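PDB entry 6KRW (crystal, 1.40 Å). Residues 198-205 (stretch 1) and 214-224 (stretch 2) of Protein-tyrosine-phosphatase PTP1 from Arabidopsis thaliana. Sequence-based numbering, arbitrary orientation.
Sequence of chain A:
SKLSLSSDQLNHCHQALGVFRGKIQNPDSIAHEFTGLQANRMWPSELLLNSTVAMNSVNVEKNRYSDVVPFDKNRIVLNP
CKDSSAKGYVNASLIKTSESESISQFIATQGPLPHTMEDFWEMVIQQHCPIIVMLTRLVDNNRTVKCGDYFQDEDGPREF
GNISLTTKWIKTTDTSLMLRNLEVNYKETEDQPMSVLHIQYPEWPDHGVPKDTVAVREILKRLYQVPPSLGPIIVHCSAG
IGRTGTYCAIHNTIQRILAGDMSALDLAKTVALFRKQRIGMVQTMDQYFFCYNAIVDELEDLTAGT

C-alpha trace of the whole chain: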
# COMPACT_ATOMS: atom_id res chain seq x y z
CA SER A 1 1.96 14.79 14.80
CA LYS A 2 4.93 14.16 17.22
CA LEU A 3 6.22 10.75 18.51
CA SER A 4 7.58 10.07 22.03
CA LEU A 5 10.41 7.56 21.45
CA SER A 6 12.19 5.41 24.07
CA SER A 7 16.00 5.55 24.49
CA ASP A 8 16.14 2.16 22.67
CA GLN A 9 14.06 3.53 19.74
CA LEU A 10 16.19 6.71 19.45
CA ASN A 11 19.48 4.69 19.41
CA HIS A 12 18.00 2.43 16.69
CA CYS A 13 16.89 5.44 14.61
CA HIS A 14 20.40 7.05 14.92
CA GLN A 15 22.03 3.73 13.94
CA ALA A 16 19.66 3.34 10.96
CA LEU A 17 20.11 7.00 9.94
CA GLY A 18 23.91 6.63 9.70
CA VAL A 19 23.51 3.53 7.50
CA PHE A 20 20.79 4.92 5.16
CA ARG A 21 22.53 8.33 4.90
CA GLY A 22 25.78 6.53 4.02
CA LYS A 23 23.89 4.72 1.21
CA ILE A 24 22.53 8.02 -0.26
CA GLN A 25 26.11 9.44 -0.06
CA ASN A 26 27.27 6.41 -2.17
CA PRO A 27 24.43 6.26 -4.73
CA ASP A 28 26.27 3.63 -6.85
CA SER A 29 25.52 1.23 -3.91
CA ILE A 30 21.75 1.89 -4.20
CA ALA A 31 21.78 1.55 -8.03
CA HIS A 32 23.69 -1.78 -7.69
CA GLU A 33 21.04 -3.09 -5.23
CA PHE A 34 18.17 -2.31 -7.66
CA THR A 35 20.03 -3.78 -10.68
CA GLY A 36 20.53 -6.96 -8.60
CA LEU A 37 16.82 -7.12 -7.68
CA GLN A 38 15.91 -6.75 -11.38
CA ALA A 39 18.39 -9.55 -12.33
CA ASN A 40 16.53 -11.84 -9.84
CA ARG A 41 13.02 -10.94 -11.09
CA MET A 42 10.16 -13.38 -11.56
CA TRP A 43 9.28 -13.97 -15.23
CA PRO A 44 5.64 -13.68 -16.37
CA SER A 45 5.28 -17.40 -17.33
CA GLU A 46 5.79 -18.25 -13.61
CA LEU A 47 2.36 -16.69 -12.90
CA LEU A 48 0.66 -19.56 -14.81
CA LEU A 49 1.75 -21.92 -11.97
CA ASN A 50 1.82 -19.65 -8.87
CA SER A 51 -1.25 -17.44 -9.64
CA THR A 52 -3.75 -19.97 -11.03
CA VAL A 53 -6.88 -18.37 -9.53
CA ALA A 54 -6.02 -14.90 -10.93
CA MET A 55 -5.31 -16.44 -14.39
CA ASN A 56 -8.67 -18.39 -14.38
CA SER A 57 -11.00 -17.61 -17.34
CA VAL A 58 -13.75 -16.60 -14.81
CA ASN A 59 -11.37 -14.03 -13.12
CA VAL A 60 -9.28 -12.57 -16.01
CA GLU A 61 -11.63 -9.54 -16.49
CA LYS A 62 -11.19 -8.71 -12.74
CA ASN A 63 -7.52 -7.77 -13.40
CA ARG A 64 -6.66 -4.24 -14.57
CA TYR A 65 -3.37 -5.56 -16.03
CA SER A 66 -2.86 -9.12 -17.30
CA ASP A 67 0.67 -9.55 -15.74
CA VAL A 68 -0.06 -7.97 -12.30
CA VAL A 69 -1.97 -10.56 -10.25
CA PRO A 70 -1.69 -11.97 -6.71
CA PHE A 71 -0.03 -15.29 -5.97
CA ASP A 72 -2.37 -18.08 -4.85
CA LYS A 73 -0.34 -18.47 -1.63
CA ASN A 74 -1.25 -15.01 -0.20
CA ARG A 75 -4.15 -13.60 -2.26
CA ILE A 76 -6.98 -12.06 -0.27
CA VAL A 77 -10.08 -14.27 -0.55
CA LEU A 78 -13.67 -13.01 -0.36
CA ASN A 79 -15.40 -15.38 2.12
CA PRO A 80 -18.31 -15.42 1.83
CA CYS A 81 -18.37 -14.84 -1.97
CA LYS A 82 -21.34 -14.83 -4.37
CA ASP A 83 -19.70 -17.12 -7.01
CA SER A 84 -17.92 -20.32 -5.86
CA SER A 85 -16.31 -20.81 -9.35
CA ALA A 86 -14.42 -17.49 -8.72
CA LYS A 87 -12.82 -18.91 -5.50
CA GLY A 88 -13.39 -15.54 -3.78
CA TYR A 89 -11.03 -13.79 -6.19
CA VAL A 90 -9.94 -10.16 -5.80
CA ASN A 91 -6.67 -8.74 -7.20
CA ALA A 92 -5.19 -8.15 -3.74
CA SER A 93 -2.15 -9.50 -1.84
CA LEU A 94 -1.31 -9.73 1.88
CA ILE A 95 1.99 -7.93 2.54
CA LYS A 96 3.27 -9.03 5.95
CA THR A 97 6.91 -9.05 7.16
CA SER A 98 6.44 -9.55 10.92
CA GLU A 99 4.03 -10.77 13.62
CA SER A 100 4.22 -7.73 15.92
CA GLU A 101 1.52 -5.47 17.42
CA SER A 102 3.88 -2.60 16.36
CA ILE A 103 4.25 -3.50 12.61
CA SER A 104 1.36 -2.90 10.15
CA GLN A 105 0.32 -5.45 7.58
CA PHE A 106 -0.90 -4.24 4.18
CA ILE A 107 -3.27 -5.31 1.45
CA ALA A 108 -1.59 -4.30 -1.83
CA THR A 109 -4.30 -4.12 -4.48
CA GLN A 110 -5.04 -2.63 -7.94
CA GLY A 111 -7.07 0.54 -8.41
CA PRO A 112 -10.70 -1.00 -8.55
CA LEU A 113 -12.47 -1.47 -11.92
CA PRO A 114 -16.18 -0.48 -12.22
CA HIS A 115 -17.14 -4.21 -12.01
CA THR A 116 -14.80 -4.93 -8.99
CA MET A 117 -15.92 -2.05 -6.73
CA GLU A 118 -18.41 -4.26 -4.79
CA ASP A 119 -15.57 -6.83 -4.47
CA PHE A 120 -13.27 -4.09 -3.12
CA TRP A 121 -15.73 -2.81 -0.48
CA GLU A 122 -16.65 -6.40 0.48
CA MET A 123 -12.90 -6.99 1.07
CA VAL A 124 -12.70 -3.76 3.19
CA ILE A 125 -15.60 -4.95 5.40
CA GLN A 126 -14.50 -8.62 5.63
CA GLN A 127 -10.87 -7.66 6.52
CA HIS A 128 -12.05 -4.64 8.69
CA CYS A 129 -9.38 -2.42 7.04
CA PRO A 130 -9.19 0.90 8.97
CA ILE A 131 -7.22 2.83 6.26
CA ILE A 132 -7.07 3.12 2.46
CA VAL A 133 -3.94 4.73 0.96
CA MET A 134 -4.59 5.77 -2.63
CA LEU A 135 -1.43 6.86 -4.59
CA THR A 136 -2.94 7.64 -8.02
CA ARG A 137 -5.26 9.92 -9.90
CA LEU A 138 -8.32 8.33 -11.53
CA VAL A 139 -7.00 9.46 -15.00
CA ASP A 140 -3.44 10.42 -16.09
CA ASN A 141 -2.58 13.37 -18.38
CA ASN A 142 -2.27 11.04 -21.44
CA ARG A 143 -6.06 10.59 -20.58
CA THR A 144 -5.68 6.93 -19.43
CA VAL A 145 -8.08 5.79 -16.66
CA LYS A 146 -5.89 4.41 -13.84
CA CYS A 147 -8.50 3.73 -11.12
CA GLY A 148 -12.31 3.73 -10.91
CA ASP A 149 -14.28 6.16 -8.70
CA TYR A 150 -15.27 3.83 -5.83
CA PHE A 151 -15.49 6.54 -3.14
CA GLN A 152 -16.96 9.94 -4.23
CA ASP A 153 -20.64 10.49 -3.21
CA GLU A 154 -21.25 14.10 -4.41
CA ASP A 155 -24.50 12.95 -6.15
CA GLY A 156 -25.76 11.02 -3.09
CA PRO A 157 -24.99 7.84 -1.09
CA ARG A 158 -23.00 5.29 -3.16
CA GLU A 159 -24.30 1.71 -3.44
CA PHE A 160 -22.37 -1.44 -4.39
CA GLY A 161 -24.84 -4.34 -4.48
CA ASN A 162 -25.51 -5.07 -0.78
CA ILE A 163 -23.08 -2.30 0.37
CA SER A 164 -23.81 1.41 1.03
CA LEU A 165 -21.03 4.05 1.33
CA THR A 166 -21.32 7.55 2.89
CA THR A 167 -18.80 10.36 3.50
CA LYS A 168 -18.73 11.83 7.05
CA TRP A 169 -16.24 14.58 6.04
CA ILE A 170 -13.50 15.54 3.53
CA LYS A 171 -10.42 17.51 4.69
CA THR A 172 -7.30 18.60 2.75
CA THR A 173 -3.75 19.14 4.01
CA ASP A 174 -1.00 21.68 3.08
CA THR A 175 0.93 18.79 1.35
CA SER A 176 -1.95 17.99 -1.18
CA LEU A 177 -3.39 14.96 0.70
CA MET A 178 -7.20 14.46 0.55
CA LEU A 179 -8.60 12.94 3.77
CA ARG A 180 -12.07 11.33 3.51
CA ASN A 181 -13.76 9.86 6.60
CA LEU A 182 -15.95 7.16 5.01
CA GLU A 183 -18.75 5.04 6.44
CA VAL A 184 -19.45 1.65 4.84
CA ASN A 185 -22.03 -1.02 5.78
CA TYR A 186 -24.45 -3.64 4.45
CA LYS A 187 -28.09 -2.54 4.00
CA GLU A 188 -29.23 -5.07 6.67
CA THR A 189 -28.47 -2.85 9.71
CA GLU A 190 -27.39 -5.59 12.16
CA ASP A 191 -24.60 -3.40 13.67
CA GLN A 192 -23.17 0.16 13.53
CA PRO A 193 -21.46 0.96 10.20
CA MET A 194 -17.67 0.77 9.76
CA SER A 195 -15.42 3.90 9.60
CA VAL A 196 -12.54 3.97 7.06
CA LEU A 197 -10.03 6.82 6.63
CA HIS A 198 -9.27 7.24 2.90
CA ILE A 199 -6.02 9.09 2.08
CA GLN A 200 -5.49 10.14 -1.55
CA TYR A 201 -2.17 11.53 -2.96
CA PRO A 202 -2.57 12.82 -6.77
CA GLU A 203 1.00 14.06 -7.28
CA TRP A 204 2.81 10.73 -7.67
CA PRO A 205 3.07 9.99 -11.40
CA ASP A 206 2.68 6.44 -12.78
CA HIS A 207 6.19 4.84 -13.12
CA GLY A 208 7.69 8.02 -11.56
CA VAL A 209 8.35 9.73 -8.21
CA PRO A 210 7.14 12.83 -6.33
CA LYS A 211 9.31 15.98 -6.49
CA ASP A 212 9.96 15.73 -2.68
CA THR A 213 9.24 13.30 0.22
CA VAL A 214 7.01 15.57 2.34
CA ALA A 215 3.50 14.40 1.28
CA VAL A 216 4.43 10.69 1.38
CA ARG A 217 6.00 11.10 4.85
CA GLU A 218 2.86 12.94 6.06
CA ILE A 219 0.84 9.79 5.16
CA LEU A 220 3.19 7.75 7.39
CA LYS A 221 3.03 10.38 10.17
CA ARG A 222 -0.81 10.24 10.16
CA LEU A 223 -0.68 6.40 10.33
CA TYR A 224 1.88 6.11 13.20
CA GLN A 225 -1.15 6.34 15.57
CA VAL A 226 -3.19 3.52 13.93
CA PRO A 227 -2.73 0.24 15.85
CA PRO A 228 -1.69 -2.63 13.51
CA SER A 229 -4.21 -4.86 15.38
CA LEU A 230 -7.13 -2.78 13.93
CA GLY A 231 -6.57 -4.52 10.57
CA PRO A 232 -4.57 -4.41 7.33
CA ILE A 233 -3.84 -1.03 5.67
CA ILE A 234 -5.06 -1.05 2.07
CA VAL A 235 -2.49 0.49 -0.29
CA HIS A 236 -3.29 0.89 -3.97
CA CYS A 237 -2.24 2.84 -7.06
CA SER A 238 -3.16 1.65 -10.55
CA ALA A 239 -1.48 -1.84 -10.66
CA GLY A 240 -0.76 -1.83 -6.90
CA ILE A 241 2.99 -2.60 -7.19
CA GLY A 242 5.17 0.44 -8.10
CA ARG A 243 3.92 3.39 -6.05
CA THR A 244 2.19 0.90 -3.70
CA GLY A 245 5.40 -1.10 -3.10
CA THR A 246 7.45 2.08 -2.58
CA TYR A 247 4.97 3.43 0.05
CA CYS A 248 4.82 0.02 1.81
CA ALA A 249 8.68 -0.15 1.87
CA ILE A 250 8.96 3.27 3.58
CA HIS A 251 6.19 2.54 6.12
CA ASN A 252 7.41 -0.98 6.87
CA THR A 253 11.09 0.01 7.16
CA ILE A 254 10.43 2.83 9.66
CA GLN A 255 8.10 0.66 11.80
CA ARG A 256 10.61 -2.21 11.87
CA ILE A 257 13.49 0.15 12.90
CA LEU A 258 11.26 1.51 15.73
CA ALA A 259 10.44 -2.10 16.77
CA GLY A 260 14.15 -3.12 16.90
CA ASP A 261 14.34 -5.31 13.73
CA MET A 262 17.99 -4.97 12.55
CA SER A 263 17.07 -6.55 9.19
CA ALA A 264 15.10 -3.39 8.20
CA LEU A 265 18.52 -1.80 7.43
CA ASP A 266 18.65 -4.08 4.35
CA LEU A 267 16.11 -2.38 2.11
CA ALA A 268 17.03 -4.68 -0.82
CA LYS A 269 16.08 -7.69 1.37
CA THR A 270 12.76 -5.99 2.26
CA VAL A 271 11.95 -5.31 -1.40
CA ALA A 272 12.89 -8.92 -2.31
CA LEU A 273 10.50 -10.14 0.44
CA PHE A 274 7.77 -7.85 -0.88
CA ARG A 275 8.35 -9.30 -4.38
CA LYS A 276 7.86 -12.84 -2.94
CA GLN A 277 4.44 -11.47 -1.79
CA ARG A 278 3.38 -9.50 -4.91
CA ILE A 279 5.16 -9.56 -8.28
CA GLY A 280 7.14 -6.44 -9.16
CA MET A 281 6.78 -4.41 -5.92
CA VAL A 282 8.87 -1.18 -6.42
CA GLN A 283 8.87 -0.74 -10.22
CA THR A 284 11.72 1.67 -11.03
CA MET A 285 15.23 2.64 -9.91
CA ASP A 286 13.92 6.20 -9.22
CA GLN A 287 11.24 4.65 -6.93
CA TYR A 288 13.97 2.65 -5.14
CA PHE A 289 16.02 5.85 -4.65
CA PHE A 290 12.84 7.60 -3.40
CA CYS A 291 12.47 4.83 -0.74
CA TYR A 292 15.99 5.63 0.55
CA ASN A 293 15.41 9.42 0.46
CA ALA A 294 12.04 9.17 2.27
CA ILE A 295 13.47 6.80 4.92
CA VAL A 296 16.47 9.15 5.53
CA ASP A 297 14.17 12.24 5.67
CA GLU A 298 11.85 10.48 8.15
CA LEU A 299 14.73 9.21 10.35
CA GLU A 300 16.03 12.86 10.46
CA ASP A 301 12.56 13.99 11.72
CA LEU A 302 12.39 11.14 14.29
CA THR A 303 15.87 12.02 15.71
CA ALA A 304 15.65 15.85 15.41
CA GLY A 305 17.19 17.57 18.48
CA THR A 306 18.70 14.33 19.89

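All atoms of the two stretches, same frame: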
# COMPACT_ATOMS: atom_id res chain seq x y z
N HIS A 198 -9.79 7.28 4.28
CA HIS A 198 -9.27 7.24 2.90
C HIS A 198 -8.31 8.40 2.71
O HIS A 198 -8.71 9.57 2.91
CB HIS A 198 -10.42 7.22 1.91
CG HIS A 198 -10.06 7.03 0.49
ND1 HIS A 198 -9.68 8.05 -0.35
CD2 HIS A 198 -10.08 5.90 -0.27
CE1 HIS A 198 -9.50 7.60 -1.57
NE2 HIS A 198 -9.71 6.25 -1.54
N ILE A 199 -7.09 8.09 2.32
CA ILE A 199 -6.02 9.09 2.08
C ILE A 199 -5.63 9.02 0.62
O ILE A 199 -5.10 7.98 0.20
CB ILE A 199 -4.82 8.88 3.03
CG1 ILE A 199 -5.25 8.82 4.49
CG2 ILE A 199 -3.78 9.95 2.80
CD1 ILE A 199 -4.11 8.46 5.44
N GLN A 200 -5.86 10.09 -0.13
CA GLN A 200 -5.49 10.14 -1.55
C GLN A 200 -4.35 11.14 -1.78
O GLN A 200 -4.47 12.29 -1.31
CB GLN A 200 -6.68 10.48 -2.44
CG GLN A 200 -6.28 10.49 -3.91
CD GLN A 200 -7.36 10.89 -4.87
OE1 GLN A 200 -8.40 11.44 -4.49
NE2 GLN A 200 -7.08 10.67 -6.14
N TYR A 201 -3.34 10.73 -2.54
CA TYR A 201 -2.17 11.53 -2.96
C TYR A 201 -2.11 11.61 -4.50
O TYR A 201 -1.69 10.66 -5.13
CB TYR A 201 -0.90 10.96 -2.36
CG TYR A 201 0.34 11.74 -2.70
CD1 TYR A 201 0.31 13.13 -2.77
CD2 TYR A 201 1.54 11.10 -2.91
CE1 TYR A 201 1.45 13.86 -3.09
CE2 TYR A 201 2.69 11.81 -3.21
CZ TYR A 201 2.65 13.19 -3.28
OH TYR A 201 3.81 13.85 -3.58
N PRO A 202 -2.57 12.70 -5.25
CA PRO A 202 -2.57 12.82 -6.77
C PRO A 202 -1.28 13.33 -7.43
O PRO A 202 -1.24 13.40 -8.64
CB PRO A 202 -3.73 13.83 -6.96
CG PRO A 202 -3.59 14.76 -5.78
CD PRO A 202 -3.21 13.86 -4.62
N GLU A 203 -0.20 13.45 -6.64
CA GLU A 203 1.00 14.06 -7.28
C GLU A 203 2.14 13.04 -7.30
O GLU A 203 3.30 13.42 -7.20
CB GLU A 203 1.38 15.35 -6.57
CG GLU A 203 0.35 16.46 -6.82
CD GLU A 203 -0.08 16.65 -8.27
OE1 GLU A 203 -1.31 16.72 -8.51
OE2 GLU A 203 0.79 16.76 -9.17
N TRP A 204 1.78 11.79 -7.48
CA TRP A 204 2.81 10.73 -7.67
C TRP A 204 2.55 10.10 -9.03
O TRP A 204 1.66 9.26 -9.16
CB TRP A 204 2.73 9.72 -6.54
CG TRP A 204 3.89 8.77 -6.45
CD1 TRP A 204 4.80 8.47 -7.41
CD2 TRP A 204 4.26 8.02 -5.29
NE1 TRP A 204 5.72 7.57 -6.94
CE2 TRP A 204 5.44 7.29 -5.63
CE3 TRP A 204 3.76 7.91 -3.99
CZ2 TRP A 204 6.07 6.43 -4.75
CZ3 TRP A 204 4.40 7.05 -3.12
CH2 TRP A 204 5.53 6.33 -3.49
N PRO A 205 3.31 10.49 -10.06
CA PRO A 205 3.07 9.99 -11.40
C PRO A 205 3.36 8.49 -11.55
O PRO A 205 4.27 7.96 -10.92
CB PRO A 205 4.00 10.80 -12.32
CG PRO A 205 4.95 11.54 -11.39
CD PRO A 205 4.38 11.50 -9.99
N VAL A 214 7.79 15.02 1.20
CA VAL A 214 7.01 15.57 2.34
C VAL A 214 5.61 14.95 2.38
O VAL A 214 5.17 14.59 3.50
CB VAL A 214 6.98 17.10 2.25
CG1 VAL A 214 6.16 17.69 3.38
CG2 VAL A 214 8.39 17.68 2.25
N ALA A 215 4.90 14.90 1.26
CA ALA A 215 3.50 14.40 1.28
C ALA A 215 3.50 12.91 1.65
O ALA A 215 2.71 12.47 2.50
CB ALA A 215 2.85 14.62 -0.06
N VAL A 216 4.41 12.15 1.07
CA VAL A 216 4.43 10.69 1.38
C VAL A 216 4.75 10.48 2.86
O VAL A 216 4.10 9.64 3.52
CB VAL A 216 5.41 9.98 0.44
CG1 VAL A 216 5.59 8.55 0.90
CG2 VAL A 216 4.90 9.98 -0.97
N ARG A 217 5.69 11.24 3.41
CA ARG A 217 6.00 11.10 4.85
C ARG A 217 4.82 11.57 5.71
O ARG A 217 4.64 11.02 6.80
CB ARG A 217 7.32 11.80 5.17
CG ARG A 217 8.52 11.04 4.63
CD ARG A 217 9.85 11.63 5.04
NE ARG A 217 9.98 13.03 4.71
CZ ARG A 217 9.91 14.03 5.57
NH1 ARG A 217 9.69 13.81 6.85
NH2 ARG A 217 10.09 15.27 5.14
N GLU A 218 4.04 12.56 5.26
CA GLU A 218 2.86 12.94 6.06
C GLU A 218 1.87 11.77 6.15
O GLU A 218 1.25 11.59 7.20
CB GLU A 218 2.22 14.20 5.47
CG GLU A 218 1.07 14.68 6.33
CD GLU A 218 0.44 15.99 5.90
OE1 GLU A 218 1.16 16.87 5.43
OE2 GLU A 218 -0.76 16.01 5.91
N ILE A 219 1.72 10.99 5.08
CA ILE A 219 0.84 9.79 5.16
C ILE A 219 1.35 8.90 6.30
O ILE A 219 0.56 8.50 7.16
CB ILE A 219 0.81 9.03 3.83
CG1 ILE A 219 0.31 9.89 2.67
CG2 ILE A 219 0.01 7.73 3.98
CD1 ILE A 219 0.42 9.25 1.32
N LEU A 220 2.65 8.63 6.33
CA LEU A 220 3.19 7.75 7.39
C LEU A 220 2.98 8.39 8.76
O LEU A 220 2.58 7.69 9.72
CB LEU A 220 4.67 7.49 7.12
CG LEU A 220 5.43 6.75 8.22
CD1 LEU A 220 4.77 5.40 8.51
CD2 LEU A 220 6.89 6.56 7.84
N LYS A 221 3.20 9.70 8.87
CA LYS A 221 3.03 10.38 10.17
C LYS A 221 1.58 10.26 10.66
O LYS A 221 1.38 10.04 11.88
CB LYS A 221 3.44 11.84 10.04
CG LYS A 221 4.93 12.06 9.83
CD LYS A 221 5.28 13.52 9.62
CE LYS A 221 6.73 13.72 9.22
NZ LYS A 221 7.66 13.31 10.30
N ARG A 222 0.61 10.36 9.75
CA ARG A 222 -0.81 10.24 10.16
C ARG A 222 -1.13 8.80 10.57
O ARG A 222 -2.05 8.58 11.36
CB ARG A 222 -1.72 10.71 9.03
CG ARG A 222 -1.64 12.21 8.80
CD ARG A 222 -2.52 12.67 7.65
NE ARG A 222 -2.45 14.13 7.54
CZ ARG A 222 -3.08 14.99 8.32
NH1 ARG A 222 -2.92 16.29 8.13
NH2 ARG A 222 -3.86 14.53 9.28
N LEU A 223 -0.37 7.83 10.06
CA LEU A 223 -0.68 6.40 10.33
C LEU A 223 0.14 5.85 11.49
O LEU A 223 -0.15 4.71 11.91
CB LEU A 223 -0.46 5.59 9.05
CG LEU A 223 -1.35 5.96 7.86
CD1 LEU A 223 -1.14 4.97 6.72
CD2 LEU A 223 -2.83 6.04 8.24
N TYR A 224 1.12 6.59 12.02
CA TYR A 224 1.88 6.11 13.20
C TYR A 224 0.92 5.73 14.33
O TYR A 224 1.21 4.74 15.05
CB TYR A 224 2.83 7.19 13.72
CG TYR A 224 4.12 7.39 12.97
CD1 TYR A 224 4.83 6.33 12.42
CD2 TYR A 224 4.69 8.65 12.87
CE1 TYR A 224 6.04 6.53 11.77
CE2 TYR A 224 5.89 8.87 12.21
CZ TYR A 224 6.58 7.80 11.67
OH TYR A 224 7.77 8.02 11.03
O HOH W 1 5.82 13.30 -1.26

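Stretch 2 is a helix from V214 onward, laid against the end of a strand (198-200) and the loop that follows it. The CA atoms of Y201 and A215 lie 7.6 Å apart, as do those of I199 and I219, so the strand-to-loop segment runs back along the helix as the helix advances. The contact buries 347 Å², both sides summed, and no direct hydrogen bond crosses it.

V214 points away and makes no contact with stretch 1; within the helix, E218 N donates to V214 O at 2.9 Å. A215 points toward stretch 1, and its small side chain lets the Y201 ring come close: A215 CB is 3.4 Å from Y201 CE1, approached obliquely. The CA-to-CB bond of V216 points sideways to stretch 1, yet CG2 reaches two aromatic rings, with V216 CG2 lying 3.6 Å from Y201 CE2 and 3.7 Å from W204 CZ3. The first turn of the helix also has a polar link. V216 N, too early in the helix to be paired within this stretch, donates to water 1 at 3.0 Å, and the same water hydrogen-bonds Y201 OH at 3.1 Å. The tyrosine thus packs its ring on aliphatic carbon while its hydroxyl is bridged to the helix backbone.

R217 is out of reach. One turn after A215, I219 points toward stretch 1 again, and I219 N donates to A215 O at 3.1 Å. I219 CG1 meets I199 CG2 at 4.1 Å and I219 CD1 meets Y201 CB at 4.3 Å, purely apolar contacts.

L220 and K221 are out of reach. R222 points toward stretch 1, but its nearest side-chain approach leaves R222 CB 4.9 Å from I199 CD1; its charge is matched within the helix, where R222 NE forms a salt bridge with E218 OE2 at 3.0 Å. L223 completes the apolar row, L223 CD2 lying 3.9 Å from I199 CD1.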